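Local structure of acyl-coenzyme A oxidase 1 (Yarrowia lipolytica, 5Y9D) at residues Q161-F166 with H212-C217; G208-T213 with V251-I256; S502-N507 with P519-E524. The protein oxidises acyl-CoA esters to (2E)-enoyl-CoAs with its FAD cofactor, passing the electrons to oxygen to give hydrogen peroxide in peroxisomal fatty acid beta-oxidation. One frame throughout, in Å; residues are numbered along the deposited sequence.

Interaction 1 (Q161-F166 with H212-C217); sequences QFYGCF and HTSTHC. With FAD (flavin-adenine dinucleotide), chain C.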
loop_
_atom_site.group_PDB
_atom_site.type_symbol
_atom_site.label_atom_id
_atom_site.label_comp_id
_atom_site.label_asym_id
_atom_site.label_seq_id
_atom_site.Cartn_x
_atom_site.Cartn_y
_atom_site.Cartn_z
ATOM N N GLN A 161 5.240 22.701 -31.743
ATOM C CA GLN A 161 5.185 24.044 -31.223
ATOM C C GLN A 161 4.033 24.153 -30.257
ATOM O O GLN A 161 3.563 25.224 -29.974
ATOM C CB GLN A 161 5.022 25.037 -32.356
ATOM C CG GLN A 161 6.108 24.944 -33.400
ATOM C CD GLN A 161 6.454 26.274 -34.011
ATOM O OE1 GLN A 161 6.167 27.314 -33.458
ATOM N NE2 GLN A 161 7.080 26.236 -35.160
ATOM N N PHE A 162 3.546 23.020 -29.792
ATOM C CA PHE A 162 2.358 22.981 -28.988
ATOM C C PHE A 162 2.388 21.804 -28.029
ATOM O O PHE A 162 2.521 20.684 -28.460
ATOM C CB PHE A 162 1.184 22.838 -29.939
ATOM C CG PHE A 162 -0.123 23.192 -29.343
ATOM C CD1 PHE A 162 -0.703 22.374 -28.404
ATOM C CD2 PHE A 162 -0.781 24.330 -29.727
ATOM C CE1 PHE A 162 -1.911 22.692 -27.854
ATOM C CE2 PHE A 162 -1.997 24.650 -29.182
ATOM C CZ PHE A 162 -2.560 23.832 -28.246
ATOM N N TYR A 163 2.242 22.053 -26.739
ATOM C CA TYR A 163 2.012 20.985 -25.792
ATOM C C TYR A 163 0.876 21.320 -24.847
ATOM O O TYR A 163 0.883 22.348 -24.236
ATOM C CB TYR A 163 3.279 20.614 -25.027
ATOM C CG TYR A 163 3.270 19.179 -24.606
ATOM C CD1 TYR A 163 3.728 18.202 -25.444
ATOM C CD2 TYR A 163 2.768 18.801 -23.384
ATOM C CE1 TYR A 163 3.700 16.887 -25.081
ATOM C CE2 TYR A 163 2.734 17.486 -23.010
ATOM C CZ TYR A 163 3.199 16.541 -23.861
ATOM O OH TYR A 163 3.168 15.231 -23.510
ATOM N N GLY A 164 -0.078 20.427 -24.700
ATOM C CA GLY A 164 -1.288 20.743 -24.006
ATOM C C GLY A 164 -1.274 20.169 -22.617
ATOM O O GLY A 164 -0.476 19.282 -22.317
ATOM N N CYS A 165 -2.145 20.681 -21.760
ATOM C CA CYS A 165 -2.386 20.078 -20.442
ATOM C C CYS A 165 -3.833 20.347 -20.010
ATOM O O CYS A 165 -4.595 20.996 -20.730
ATOM C CB CYS A 165 -1.405 20.620 -19.413
ATOM S SG CYS A 165 -1.733 22.348 -18.960
ATOM N N PHE A 166 -4.203 19.880 -18.830
ATOM C CA PHE A 166 -5.612 19.768 -18.436
ATOM C C PHE A 166 -5.771 20.357 -17.055
ATOM O O PHE A 166 -5.422 19.745 -16.084
ATOM C CB PHE A 166 -5.988 18.278 -18.478
ATOM C CG PHE A 166 -7.422 17.962 -18.122
ATOM C CD1 PHE A 166 -8.371 17.810 -19.106
ATOM C CD2 PHE A 166 -7.787 17.702 -16.813
ATOM C CE1 PHE A 166 -9.668 17.466 -18.799
ATOM C CE2 PHE A 166 -9.091 17.334 -16.493
ATOM C CZ PHE A 166 -10.023 17.228 -17.488
ATOM N N HIS A 212 6.675 22.541 -16.335
ATOM C CA HIS A 212 7.815 22.719 -17.201
ATOM C C HIS A 212 7.576 22.569 -18.702
ATOM O O HIS A 212 8.415 22.992 -19.477
ATOM C CB HIS A 212 8.867 21.704 -16.792
ATOM C CG HIS A 212 9.732 22.140 -15.653
ATOM N ND1 HIS A 212 9.853 23.460 -15.254
ATOM C CD2 HIS A 212 10.589 21.433 -14.880
ATOM C CE1 HIS A 212 10.737 23.534 -14.273
ATOM N NE2 HIS A 212 11.200 22.324 -14.033
ATOM N N THR A 213 6.473 21.968 -19.143
ATOM C CA THR A 213 6.412 21.560 -20.557
ATOM C C THR A 213 5.266 22.146 -21.417
ATOM O O THR A 213 5.457 22.482 -22.588
ATOM C CB THR A 213 6.548 20.015 -20.690
ATOM O OG1 THR A 213 5.912 19.531 -21.877
ATOM C CG2 THR A 213 5.971 19.322 -19.578
ATOM N N SER A 214 4.101 22.308 -20.834
ATOM C CA SER A 214 2.940 22.700 -21.595
ATOM C C SER A 214 2.950 24.137 -22.002
ATOM O O SER A 214 3.341 25.020 -21.195
ATOM C CB SER A 214 1.692 22.429 -20.808
ATOM O OG SER A 214 1.517 21.038 -20.728
ATOM N N THR A 215 2.514 24.361 -23.253
ATOM C CA THR A 215 2.329 25.716 -23.790
ATOM C C THR A 215 0.894 26.215 -23.673
ATOM O O THR A 215 0.654 27.394 -23.554
ATOM C CB THR A 215 2.645 25.738 -25.258
ATOM O OG1 THR A 215 1.777 24.801 -25.901
ATOM C CG2 THR A 215 4.103 25.362 -25.454
ATOM N N HIS A 216 -0.050 25.289 -23.750
ATOM C CA HIS A 216 -1.454 25.614 -23.721
ATOM C C HIS A 216 -2.051 24.773 -22.657
ATOM O O HIS A 216 -1.483 23.730 -22.314
ATOM C CB HIS A 216 -2.086 25.294 -25.057
ATOM C CG HIS A 216 -1.770 26.302 -26.101
ATOM N ND1 HIS A 216 -0.528 26.394 -26.698
ATOM C CD2 HIS A 216 -2.520 27.289 -26.640
ATOM C CE1 HIS A 216 -0.534 27.393 -27.567
ATOM N NE2 HIS A 216 -1.726 27.955 -27.542
ATOM N N CYS A 217 -3.174 25.232 -22.116
ATOM C CA CYS A 217 -3.972 24.410 -21.200
ATOM C C CYS A 217 -5.449 24.446 -21.598
ATOM O O CYS A 217 -5.888 25.352 -22.324
ATOM C CB CYS A 217 -3.794 24.898 -19.761
ATOM S SG CYS A 217 -5.037 26.033 -19.102
HETATM P PA FAD C . -11.224 15.741 -2.189
HETATM O O1A FAD C . -10.820 16.936 -1.443
HETATM O O2A FAD C . -12.386 15.751 -3.083
HETATM O O5B FAD C . -11.429 14.584 -1.152
HETATM C C5B FAD C . -10.658 14.409 0.021
HETATM C C4B FAD C . -11.143 13.185 0.781
HETATM O O4B FAD C . -12.463 13.400 1.248
HETATM C C3B FAD C . -11.207 11.967 -0.103
HETATM O O3B FAD C . -10.727 10.844 0.607
HETATM C C2B FAD C . -12.663 11.745 -0.379
HETATM O O2B FAD C . -12.932 10.361 -0.451
HETATM C C1B FAD C . -13.340 12.385 0.804
HETATM N N9A FAD C . -14.613 12.965 0.365
HETATM C C8A FAD C . -14.762 13.970 -0.489
HETATM N N7A FAD C . -16.052 14.244 -0.681
HETATM C C5A FAD C . -16.760 13.398 0.064
HETATM C C6A FAD C . -18.189 13.133 0.329
HETATM N N6A FAD C . -19.153 13.853 -0.253
HETATM N N1A FAD C . -18.493 12.155 1.177
HETATM C C2A FAD C . -17.555 11.433 1.763
HETATM N N3A FAD C . -16.252 11.605 1.573
HETATM C C4A FAD C . -15.800 12.555 0.748
HETATM N N1 FAD C . -6.039 17.084 -11.791
HETATM C C2 FAD C . -6.117 17.634 -13.000
HETATM O O2 FAD C . -7.085 18.335 -13.261
HETATM N N3 FAD C . -5.190 17.458 -13.928
HETATM C C4 FAD C . -4.120 16.716 -13.726
HETATM O O4 FAD C . -3.272 16.566 -14.592
HETATM C C4X FAD C . -3.959 16.072 -12.428
HETATM N N5 FAD C . -2.907 15.314 -12.163
HETATM C C5X FAD C . -2.779 14.752 -10.972
HETATM C C6 FAD C . -1.668 13.998 -10.728
HETATM C C7 FAD C . -1.500 13.408 -9.516
HETATM C C7M FAD C . -0.281 12.566 -9.291
HETATM C C8 FAD C . -2.531 13.588 -8.472
HETATM C C8M FAD C . -2.400 12.958 -7.124
HETATM C C9 FAD C . -3.643 14.345 -8.715
HETATM C C9A FAD C . -3.800 14.943 -9.930
HETATM N N10 FAD C . -4.920 15.727 -10.192
HETATM C C10 FAD C . -5.013 16.308 -11.446
HETATM C "C1'" FAD C . -5.955 15.950 -9.191
HETATM C "C2'" FAD C . -6.736 14.690 -8.857
HETATM O "O2'" FAD C . -7.714 14.437 -9.843
HETATM C "C3'" FAD C . -7.391 14.869 -7.508
HETATM O "O3'" FAD C . -6.470 14.420 -6.536
HETATM C "C4'" FAD C . -8.639 14.043 -7.333
HETATM O "O4'" FAD C . -9.688 14.561 -8.138
HETATM C "C5'" FAD C . -9.061 14.033 -5.873
HETATM O "O5'" FAD C . -9.460 15.328 -5.495
HETATM P P FAD C . -9.166 15.962 -4.089
HETATM O O1P FAD C . -7.802 15.701 -3.681
HETATM O O2P FAD C . -9.655 17.336 -4.216
HETATM O O3P FAD C . -10.036 15.165 -3.050
#
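Phe162 and His216 form an offset stack where the chain enters the beta domain of the acyl-CoA oxidase fold and runs beside the start of strand 216-225. Their planes are only 11° apart and the ring centroids 4.0 Å, with CE2 of Phe162 over the centre of the imidazole. Phe162 reaches this place with CG anti to its backbone N (chi1 -162°). With an alanine here, one face of the imidazole would probably lose its cover and a gap open beside His216. In the plane of that imidazole, at its edge, Thr215 OG1 shares a hydrogen bond with His216 ND1. The same hydroxyl accepts a hydrogen bond from Tyr163 N at 2.9 Å, so it bridges backbone and ring. Tyr163 O is gripped by two amides, Thr215 N at 2.8 Å and His216 N at 3.1 Å, the former on a lone pair in the carbonyl plane. Over one face of the Tyr163 ring lies Thr213 OG1, and Ser214 OG sits at its edge; the phenol OH bonds to Arg127 O. Further along, Cys165 SG packs on Cys217 CB, and Phe166 O accepts a hydrogen bond from FAD N3 at 3.2 Å, the N-H pointing at it at 151°.

Interaction 2 (G208-T213 with V251-I256); sequences GGAAHT and VSIGDI. With FAD (flavin-adenine dinucleotide), chain C.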
loop_
_atom_site.group_PDB
_atom_site.type_symbol
_atom_site.label_atom_id
_atom_site.label_comp_id
_atom_site.label_asym_id
_atom_site.label_seq_id
_atom_site.Cartn_x
_atom_site.Cartn_y
_atom_site.Cartn_z
ATOM N N GLY A 208 -0.519 18.043 -14.396
ATOM C CA GLY A 208 0.494 17.393 -15.230
ATOM C C GLY A 208 0.940 18.205 -16.432
ATOM O O GLY A 208 0.104 18.741 -17.161
ATOM N N GLY A 209 2.263 18.351 -16.606
ATOM C CA GLY A 209 2.832 19.087 -17.737
ATOM C C GLY A 209 2.949 20.591 -17.526
ATOM O O GLY A 209 3.732 21.276 -18.214
ATOM N N ALA A 210 2.225 21.122 -16.544
ATOM C CA ALA A 210 2.199 22.561 -16.374
ATOM C C ALA A 210 3.543 23.109 -15.941
ATOM O O ALA A 210 3.968 24.139 -16.440
ATOM C CB ALA A 210 1.159 22.945 -15.372
ATOM N N ALA A 211 4.219 22.412 -15.026
ATOM C CA ALA A 211 5.373 23.000 -14.379
ATOM C C ALA A 211 6.394 23.417 -15.395
ATOM O O ALA A 211 6.851 24.542 -15.387
ATOM C CB ALA A 211 5.973 22.069 -13.350
ATOM N N HIS A 212 6.675 22.541 -16.335
ATOM C CA HIS A 212 7.815 22.719 -17.201
ATOM C C HIS A 212 7.576 22.569 -18.702
ATOM O O HIS A 212 8.415 22.992 -19.477
ATOM C CB HIS A 212 8.867 21.704 -16.792
ATOM C CG HIS A 212 9.732 22.140 -15.653
ATOM N ND1 HIS A 212 9.853 23.460 -15.254
ATOM C CD2 HIS A 212 10.589 21.433 -14.880
ATOM C CE1 HIS A 212 10.737 23.534 -14.273
ATOM N NE2 HIS A 212 11.200 22.324 -14.033
ATOM N N THR A 213 6.473 21.968 -19.143
ATOM C CA THR A 213 6.412 21.560 -20.557
ATOM C C THR A 213 5.266 22.146 -21.417
ATOM O O THR A 213 5.457 22.482 -22.588
ATOM C CB THR A 213 6.548 20.015 -20.690
ATOM O OG1 THR A 213 5.912 19.531 -21.877
ATOM C CG2 THR A 213 5.971 19.322 -19.578
ATOM N N VAL A 251 -0.130 34.881 -16.091
ATOM C CA VAL A 251 -0.041 33.457 -15.843
ATOM C C VAL A 251 1.142 33.164 -14.914
ATOM O O VAL A 251 2.309 33.456 -15.257
ATOM C CB VAL A 251 0.201 32.716 -17.171
ATOM C CG1 VAL A 251 0.330 31.211 -16.955
ATOM C CG2 VAL A 251 -0.932 33.024 -18.137
ATOM N N SER A 252 0.839 32.553 -13.769
ATOM C CA SER A 252 1.838 32.188 -12.772
ATOM C C SER A 252 1.893 30.686 -12.599
ATOM O O SER A 252 0.880 30.089 -12.304
ATOM C CB SER A 252 1.433 32.776 -11.428
ATOM O OG SER A 252 1.864 34.109 -11.301
ATOM N N ILE A 253 3.081 30.099 -12.722
ATOM C CA ILE A 253 3.298 28.636 -12.615
ATOM C C ILE A 253 4.526 28.265 -11.752
ATOM O O ILE A 253 5.566 28.935 -11.772
ATOM C CB ILE A 253 3.532 28.007 -14.008
ATOM C CG1 ILE A 253 2.383 28.359 -14.966
ATOM C CG2 ILE A 253 3.791 26.509 -13.928
ATOM C CD1 ILE A 253 1.630 27.227 -15.555
ATOM N N GLY A 254 4.397 27.183 -10.994
ATOM C CA GLY A 254 5.545 26.567 -10.338
ATOM C C GLY A 254 5.379 25.080 -10.280
ATOM O O GLY A 254 4.352 24.541 -10.665
ATOM N N ASP A 255 6.406 24.416 -9.801
ATOM C CA ASP A 255 6.494 22.972 -9.766
ATOM C C ASP A 255 6.107 22.495 -8.391
ATOM O O ASP A 255 6.615 22.974 -7.379
ATOM C CB ASP A 255 7.947 22.614 -10.047
ATOM C CG ASP A 255 8.197 21.121 -10.232
ATOM O OD1 ASP A 255 7.398 20.255 -9.790
ATOM O OD2 ASP A 255 9.250 20.820 -10.836
ATOM N N ILE A 256 5.214 21.525 -8.346
ATOM C CA ILE A 256 4.702 20.992 -7.087
ATOM C C ILE A 256 5.794 20.187 -6.433
ATOM O O ILE A 256 5.757 19.956 -5.239
ATOM C CB ILE A 256 3.487 20.061 -7.318
ATOM C CG1 ILE A 256 2.353 20.784 -8.015
ATOM C CG2 ILE A 256 2.972 19.501 -6.025
ATOM C CD1 ILE A 256 1.721 21.825 -7.165
HETATM P PA FAD C . -11.224 15.741 -2.189
HETATM O O1A FAD C . -10.820 16.936 -1.443
HETATM O O2A FAD C . -12.386 15.751 -3.083
HETATM O O5B FAD C . -11.429 14.584 -1.152
HETATM C C5B FAD C . -10.658 14.409 0.021
HETATM C C4B FAD C . -11.143 13.185 0.781
HETATM O O4B FAD C . -12.463 13.400 1.248
HETATM C C3B FAD C . -11.207 11.967 -0.103
HETATM O O3B FAD C . -10.727 10.844 0.607
HETATM C C2B FAD C . -12.663 11.745 -0.379
HETATM O O2B FAD C . -12.932 10.361 -0.451
HETATM C C1B FAD C . -13.340 12.385 0.804
HETATM N N9A FAD C . -14.613 12.965 0.365
HETATM C C8A FAD C . -14.762 13.970 -0.489
HETATM N N7A FAD C . -16.052 14.244 -0.681
HETATM C C5A FAD C . -16.760 13.398 0.064
HETATM C C6A FAD C . -18.189 13.133 0.329
HETATM N N6A FAD C . -19.153 13.853 -0.253
HETATM N N1A FAD C . -18.493 12.155 1.177
HETATM C C2A FAD C . -17.555 11.433 1.763
HETATM N N3A FAD C . -16.252 11.605 1.573
HETATM C C4A FAD C . -15.800 12.555 0.748
HETATM N N1 FAD C . -6.039 17.084 -11.791
HETATM C C2 FAD C . -6.117 17.634 -13.000
HETATM O O2 FAD C . -7.085 18.335 -13.261
HETATM N N3 FAD C . -5.190 17.458 -13.928
HETATM C C4 FAD C . -4.120 16.716 -13.726
HETATM O O4 FAD C . -3.272 16.566 -14.592
HETATM C C4X FAD C . -3.959 16.072 -12.428
HETATM N N5 FAD C . -2.907 15.314 -12.163
HETATM C C5X FAD C . -2.779 14.752 -10.972
HETATM C C6 FAD C . -1.668 13.998 -10.728
HETATM C C7 FAD C . -1.500 13.408 -9.516
HETATM C C7M FAD C . -0.281 12.566 -9.291
HETATM C C8 FAD C . -2.531 13.588 -8.472
HETATM C C8M FAD C . -2.400 12.958 -7.124
HETATM C C9 FAD C . -3.643 14.345 -8.715
HETATM C C9A FAD C . -3.800 14.943 -9.930
HETATM N N10 FAD C . -4.920 15.727 -10.192
HETATM C C10 FAD C . -5.013 16.308 -11.446
HETATM C "C1'" FAD C . -5.955 15.950 -9.191
HETATM C "C2'" FAD C . -6.736 14.690 -8.857
HETATM O "O2'" FAD C . -7.714 14.437 -9.843
HETATM C "C3'" FAD C . -7.391 14.869 -7.508
HETATM O "O3'" FAD C . -6.470 14.420 -6.536
HETATM C "C4'" FAD C . -8.639 14.043 -7.333
HETATM O "O4'" FAD C . -9.688 14.561 -8.138
HETATM C "C5'" FAD C . -9.061 14.033 -5.873
HETATM O "O5'" FAD C . -9.460 15.328 -5.495
HETATM P P FAD C . -9.166 15.962 -4.089
HETATM O O1P FAD C . -7.802 15.701 -3.681
HETATM O O2P FAD C . -9.655 17.336 -4.216
HETATM O O3P FAD C . -10.036 15.165 -3.050
#
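Ala211 rests its methyl group on Asp255, CB lying 3.7 Å from Asp255 CA, and this is one of two packing patches between the loop 208-213 and the strand 251-255. In the other, Ile253 turns its CG2 branch, anti to the backbone N, toward the loop, where it lies 3.5 Å from Ala210 O and close to Ala211 CA. Its CD1 meets Ala210 CB more loosely, at 4.3 Å.

The polar side is slighter. His212 NE2 stays 4.0 Å from Asp255 OD2, with imidazole and carboxylate planes 77° apart, so the two groups are neighbours, not a bonded pair. The carboxylate is held elsewhere: OD2 forms a salt bridge with Arg88, and OD1 accepts a hydrogen bond from Gly257 N.

Inside the loop, Thr213 N bonds to Gly209 O at 3.0 Å, closing a helix-like turn that Gly209 enters with positive phi. At the head of this turn Gly208 N donates to FAD O4 at 3.1 Å, so the loop that leans on the strand also meets the flavin.

Strand 251-255 is an outer strand of a three-stranded antiparallel sheet with 268-272 in the middle and 204-207 beyond; the loop leaves 204-207 and reaches the other outer strand, while helix 84-98 packs on His212 and Thr213.

Interaction 3 (S502-N507 with P519-E524); sequences SKISQN and PEFLVE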
loop_
_atom_site.group_PDB
_atom_site.type_symbol
_atom_site.label_atom_id
_atom_site.label_comp_id
_atom_site.label_asym_id
_atom_site.label_seq_id
_atom_site.Cartn_x
_atom_site.Cartn_y
_atom_site.Cartn_z
ATOM N N SER A 502 -34.978 -13.808 -6.756
ATOM C CA SER A 502 -33.887 -14.763 -6.750
ATOM C C SER A 502 -34.422 -16.170 -7.036
ATOM O O SER A 502 -35.535 -16.547 -6.648
ATOM C CB SER A 502 -33.025 -14.712 -5.471
ATOM O OG SER A 502 -33.524 -15.485 -4.402
ATOM N N LYS A 503 -33.625 -16.921 -7.774
ATOM C CA LYS A 503 -33.970 -18.273 -8.094
ATOM C C LYS A 503 -33.540 -19.195 -6.953
ATOM O O LYS A 503 -33.810 -20.392 -7.020
ATOM C CB LYS A 503 -33.335 -18.680 -9.422
ATOM C CG LYS A 503 -33.845 -17.863 -10.595
ATOM C CD LYS A 503 -33.402 -18.465 -11.914
ATOM C CE LYS A 503 -34.217 -17.910 -13.082
ATOM N NZ LYS A 503 -34.078 -18.766 -14.298
ATOM N N ILE A 504 -32.920 -18.649 -5.895
ATOM C CA ILE A 504 -32.487 -19.483 -4.767
ATOM C C ILE A 504 -33.243 -19.182 -3.464
ATOM O O ILE A 504 -33.539 -18.040 -3.162
ATOM C CB ILE A 504 -30.933 -19.455 -4.557
ATOM C CG1 ILE A 504 -30.478 -18.474 -3.465
ATOM C CG2 ILE A 504 -30.189 -19.189 -5.865
ATOM C CD1 ILE A 504 -30.166 -19.125 -2.126
ATOM N N SER A 505 -33.583 -20.233 -2.716
ATOM C CA SER A 505 -34.095 -20.093 -1.342
ATOM C C SER A 505 -33.534 -21.216 -0.486
ATOM O O SER A 505 -33.542 -22.377 -0.897
ATOM C CB SER A 505 -35.634 -20.104 -1.291
ATOM O OG SER A 505 -36.174 -21.265 -1.893
ATOM N N GLN A 506 -33.049 -20.848 0.696
ATOM C CA GLN A 506 -32.400 -21.765 1.644
ATOM C C GLN A 506 -33.260 -21.931 2.906
ATOM O O GLN A 506 -33.475 -20.964 3.645
ATOM C CB GLN A 506 -31.031 -21.186 2.052
ATOM C CG GLN A 506 -29.816 -21.840 1.401
ATOM C CD GLN A 506 -29.536 -23.226 1.939
ATOM O OE1 GLN A 506 -29.086 -24.100 1.208
ATOM N NE2 GLN A 506 -29.826 -23.441 3.215
ATOM N N ASN A 507 -33.726 -23.143 3.184
ATOM C CA ASN A 507 -34.443 -23.378 4.441
ATOM C C ASN A 507 -33.510 -23.726 5.617
ATOM O O ASN A 507 -33.951 -24.234 6.648
ATOM C CB ASN A 507 -35.524 -24.455 4.261
ATOM C CG ASN A 507 -36.762 -24.200 5.130
ATOM O OD1 ASN A 507 -36.661 -23.745 6.281
ATOM N ND2 ASN A 507 -37.942 -24.488 4.575
ATOM N N PRO A 519 -21.420 -22.351 -12.026
ATOM C CA PRO A 519 -21.472 -20.982 -12.520
ATOM C C PRO A 519 -22.842 -20.304 -12.351
ATOM O O PRO A 519 -22.923 -19.196 -11.806
ATOM C CB PRO A 519 -21.118 -21.145 -13.990
ATOM C CG PRO A 519 -20.190 -22.310 -14.012
ATOM C CD PRO A 519 -20.661 -23.237 -12.923
ATOM N N GLU A 520 -23.909 -20.962 -12.791
ATOM C CA GLU A 520 -25.264 -20.401 -12.663
ATOM C C GLU A 520 -25.574 -20.086 -11.205
ATOM O O GLU A 520 -26.166 -19.069 -10.906
ATOM C CB GLU A 520 -26.363 -21.343 -13.209
ATOM C CG GLU A 520 -27.762 -20.693 -13.268
ATOM C CD GLU A 520 -28.931 -21.632 -12.901
ATOM O OE1 GLU A 520 -28.994 -22.762 -13.448
ATOM O OE2 GLU A 520 -29.805 -21.229 -12.083
ATOM N N PHE A 521 -25.197 -20.965 -10.302
ATOM C CA PHE A 521 -25.568 -20.753 -8.926
ATOM C C PHE A 521 -24.782 -19.587 -8.320
ATOM O O PHE A 521 -25.337 -18.780 -7.568
ATOM C CB PHE A 521 -25.367 -22.013 -8.088
ATOM C CG PHE A 521 -25.611 -21.783 -6.634
ATOM C CD1 PHE A 521 -26.891 -21.873 -6.116
ATOM C CD2 PHE A 521 -24.574 -21.375 -5.802
ATOM C CE1 PHE A 521 -27.118 -21.607 -4.777
ATOM C CE2 PHE A 521 -24.793 -21.102 -4.470
ATOM C CZ PHE A 521 -26.070 -21.219 -3.956
ATOM N N LEU A 522 -23.491 -19.514 -8.633
ATOM C CA LEU A 522 -22.620 -18.491 -8.054
ATOM C C LEU A 522 -23.092 -17.152 -8.560
ATOM O O LEU A 522 -23.334 -16.233 -7.775
ATOM C CB LEU A 522 -21.150 -18.744 -8.412
ATOM C CG LEU A 522 -20.641 -20.056 -7.811
ATOM C CD1 LEU A 522 -19.304 -20.490 -8.383
ATOM C CD2 LEU A 522 -20.600 -19.963 -6.300
ATOM N N VAL A 523 -23.291 -17.077 -9.867
ATOM C CA VAL A 523 -23.794 -15.848 -10.485
ATOM C C VAL A 523 -25.058 -15.385 -9.762
ATOM O O VAL A 523 -25.106 -14.287 -9.205
ATOM C CB VAL A 523 -24.074 -16.038 -11.989
ATOM C CG1 VAL A 523 -24.846 -14.861 -12.560
ATOM C CG2 VAL A 523 -22.769 -16.208 -12.754
ATOM N N GLU A 524 -26.044 -16.269 -9.741
ATOM C CA GLU A 524 -27.332 -16.028 -9.123
ATOM C C GLU A 524 -27.156 -15.672 -7.660
ATOM O O GLU A 524 -27.874 -14.823 -7.138
ATOM C CB GLU A 524 -28.231 -17.265 -9.291
ATOM C CG GLU A 524 -29.647 -17.116 -8.731
ATOM C CD GLU A 524 -30.384 -15.923 -9.317
ATOM O OE1 GLU A 524 -30.096 -15.607 -10.490
ATOM O OE2 GLU A 524 -31.232 -15.299 -8.625
#
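Lys503 N reaches across to Glu524 where the loop 502-507 passes the first turns of helix 519-544, the nearest CA atoms (Lys503 and Glu524) being 7.1 Å apart. The amide donates to Glu524 OE2 at 3.0 Å and the bond is nearly straight (165° at the hydrogen), but it meets the oxygen from above the carboxylate plane, 53° out of it. Glu524 presents this oxygen by leaving the helix with CG anti to the backbone N and then bending at chi2 (56°), which turns OE2 toward Lys503 N. Beside the bond, Ser502 CA comes to 3.3 Å from Glu524 OE2, while Lys503 CB meets Glu524 CD where the two side chains cross at about a right angle. The extended lysine chain then leads away, and its NZ stays 5.4 Å from Glu520 OE2, too far for a salt bridge. Arg531, two turns further along the same helix, adds a long, weak ion pair to Glu524 OE2.

The apolar half of the contact belongs to Ile504. Its CG2 packs on Glu524 CG at 3.6 Å, the two chains sliding past each other in opposite directions, and meets CE1 of Phe521 obliquely at 4.1 Å.

This is surface packing away from the FAD site: the loop, after helix 467-486, lies on one side of helix 519-544, whereas Leu522 and Val523 turn to helices 589-606 and 558-581.

Overall arrangement
From the N terminus, the chain leaves helix 145-153 and passes through 161-166, which meets 212-217 after the intervening strands; interaction 1 thus closes a loop of 45 residues. Interaction 2 begins before that loop has ended, at 208-213, and closes at 251-256, so the two overlap in chain order rather than nest. They share His212 and Thr213, their centres lie about 9 Å apart, and both touch FAD and the second subunit, tying the two sheets of the beta domain together beside the flavin. Interaction 3 follows in series, a short closure of 11 residues on helix 519-544, about 54 Å between centres from interaction 1 and across the chain's centre.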